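Putative CRISPR-associated endoribonuclease-like protein Cas6 (Pyrococcus furiosus, PDB 3UFC) is a Cas6 paralogue resembling CRISPR-associated endoribonucleases, binds crRNA and probably serves in adaptive immunity against mobile genetic elements. Local coordinates at residues S132-R137 and G235-I240. Sequence-based numbering, arbitrary orientation.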
loop_
_atom_site.group_PDB
_atom_site.type_symbol
_atom_site.label_atom_id
_atom_site.label_comp_id
_atom_site.label_asym_id
_atom_site.label_seq_id
_atom_site.Cartn_x
_atom_site.Cartn_y
_atom_site.Cartn_z
ATOM N N SER A 132 3.542 3.756 -1.283
ATOM C CA SER A 132 3.556 2.574 -2.153
ATOM C C SER A 132 2.793 3.031 -3.407
ATOM O O SER A 132 1.885 3.853 -3.312
ATOM C CB SER A 132 2.910 1.341 -1.490
ATOM O OG SER A 132 1.606 1.575 -0.992
ATOM N N PRO A 133 3.167 2.517 -4.593
ATOM C CA PRO A 133 2.533 2.889 -5.867
ATOM C C PRO A 133 1.022 2.724 -5.968
ATOM O O PRO A 133 0.462 1.742 -5.498
ATOM C CB PRO A 133 3.264 2.016 -6.898
ATOM C CG PRO A 133 4.574 1.694 -6.240
ATOM C CD PRO A 133 4.162 1.452 -4.803
ATOM N N ILE A 134 0.369 3.700 -6.591
ATOM C CA ILE A 134 -1.072 3.640 -6.785
ATOM C C ILE A 134 -1.361 2.904 -8.096
ATOM O O ILE A 134 -0.820 3.244 -9.156
ATOM C CB ILE A 134 -1.690 5.053 -6.800
ATOM C CG1 ILE A 134 -1.747 5.590 -5.365
ATOM C CG2 ILE A 134 -3.095 5.021 -7.410
ATOM C CD1 ILE A 134 -2.243 7.027 -5.260
ATOM N N VAL A 135 -2.204 1.883 -8.002
ATOM C CA VAL A 135 -2.573 1.060 -9.147
ATOM C C VAL A 135 -4.026 1.305 -9.546
ATOM O O VAL A 135 -4.932 1.223 -8.719
ATOM C CB VAL A 135 -2.404 -0.442 -8.817
ATOM C CG1 VAL A 135 -2.813 -1.299 -10.021
ATOM C CG2 VAL A 135 -0.948 -0.732 -8.433
ATOM N N VAL A 136 -4.234 1.625 -10.818
ATOM C CA VAL A 136 -5.571 1.859 -11.352
ATOM C C VAL A 136 -5.600 1.170 -12.707
ATOM O O VAL A 136 -4.811 1.499 -13.597
ATOM C CB VAL A 136 -5.864 3.362 -11.548
ATOM C CG1 VAL A 136 -7.265 3.540 -12.126
ATOM C CG2 VAL A 136 -5.745 4.106 -10.208
ATOM N N ARG A 137 -6.508 0.216 -12.866
ATOM C CA ARG A 137 -6.577 -0.531 -14.112
ATOM C C ARG A 137 -7.916 -0.487 -14.831
ATOM O O ARG A 137 -8.933 -0.068 -14.280
ATOM C CB ARG A 137 -6.207 -1.990 -13.842
ATOM C CG ARG A 137 -4.877 -2.152 -13.137
ATOM C CD ARG A 137 -5.013 -3.029 -11.910
ATOM N NE ARG A 137 -5.103 -4.450 -12.224
ATOM C CZ ARG A 137 -4.093 -5.181 -12.686
ATOM N NH1 ARG A 137 -2.909 -4.628 -12.897
ATOM N NH2 ARG A 137 -4.259 -6.475 -12.917
ATOM N N GLY A 235 -0.820 1.640 -3.104
ATOM C CA GLY A 235 -1.708 2.764 -2.856
ATOM C C GLY A 235 -1.676 3.470 -1.519
ATOM O O GLY A 235 -2.535 4.310 -1.254
ATOM N N MET A 236 -0.705 3.154 -0.673
ATOM C CA MET A 236 -0.652 3.816 0.622
ATOM C C MET A 236 -0.100 5.218 0.445
ATOM O O MET A 236 0.847 5.424 -0.307
ATOM C CB MET A 236 0.221 3.038 1.606
ATOM C CG MET A 236 0.108 3.585 3.028
ATOM S SD MET A 236 0.979 2.605 4.260
ATOM C CE MET A 236 0.594 3.607 5.778
ATOM N N VAL A 237 -0.703 6.182 1.133
ATOM C CA VAL A 237 -0.252 7.561 1.041
ATOM C C VAL A 237 -0.107 8.200 2.416
ATOM O O VAL A 237 -0.609 7.688 3.414
ATOM C CB VAL A 237 -1.251 8.436 0.241
ATOM C CG1 VAL A 237 -1.344 7.965 -1.201
ATOM C CG2 VAL A 237 -2.615 8.387 0.898
ATOM N N LYS A 238 0.589 9.328 2.445
ATOM C CA LYS A 238 0.764 10.101 3.669
ATOM C C LYS A 238 0.313 11.510 3.305
ATOM O O LYS A 238 0.228 11.850 2.124
ATOM C CB LYS A 238 2.231 10.143 4.090
ATOM C CG LYS A 238 3.129 10.902 3.131
ATOM C CD LYS A 238 4.552 10.949 3.667
ATOM C CE LYS A 238 5.505 11.585 2.672
ATOM N NZ LYS A 238 6.906 11.574 3.188
ATOM N N ILE A 239 0.016 12.322 4.311
ATOM C CA ILE A 239 -0.399 13.698 4.076
ATOM C C ILE A 239 0.806 14.623 4.205
ATOM O O ILE A 239 1.663 14.416 5.062
ATOM C CB ILE A 239 -1.470 14.138 5.099
ATOM C CG1 ILE A 239 -2.791 13.432 4.796
ATOM C CG2 ILE A 239 -1.651 15.657 5.066
ATOM C CD1 ILE A 239 -3.869 13.701 5.809
ATOM N N ILE A 240 0.887 15.623 3.336
ATOM C CA ILE A 240 1.969 16.598 3.405
ATOM C C ILE A 240 1.344 17.989 3.432
ATOM O O ILE A 240 0.373 18.258 2.722
ATOM C CB ILE A 240 2.959 16.479 2.217
ATOM C CG1 ILE A 240 2.216 16.543 0.893
ATOM C CG2 ILE A 240 3.744 15.177 2.316
ATOM C CD1 ILE A 240 3.123 16.352 -0.311
#
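S132 and M236 illustrate how a serine hydroxyl, rather than a carbonyl, can receive a backbone amide just ahead of a strand, here 237-239. From CB, which stays 4.1 Å from both G235 N and M236 N, the serine side chain reaches its tip in one step. OG lies flanked by its own N and C (chi1 53°), which turns it toward M236 N, and it receives that amide at 2.8 Å in a fairly straight bond of 160°. The same OG packs against M236 CB at 3.3 Å and is also hydrogen-bonded to F54 O, so this buried oxygen ties the C-terminal half to a strand of the N-terminal sheet. A weak bond from S132 N to M236 O closes the pairing.

The site lies where edge strand 237-239 begins beside 125-130, in the second of the two ferredoxin-like sheets expected of a Cas6 protein; residues 132-135 lead from 125-130 into the hairpin 136-151. One residue back from M236, G235 N donates at 2.7 Å to O of P133, the residue after S132, approaching from above the carbonyl plane, 53° out of it. G235 has positive phi, a backbone shape that favours glycine, and its bare CA takes I134 CG1 at 3.8 Å. Beyond it, I134 CD1 meets V237 CG1 at 4.3 Å, while F226 touches both of these side chains and F209 also packs on I134.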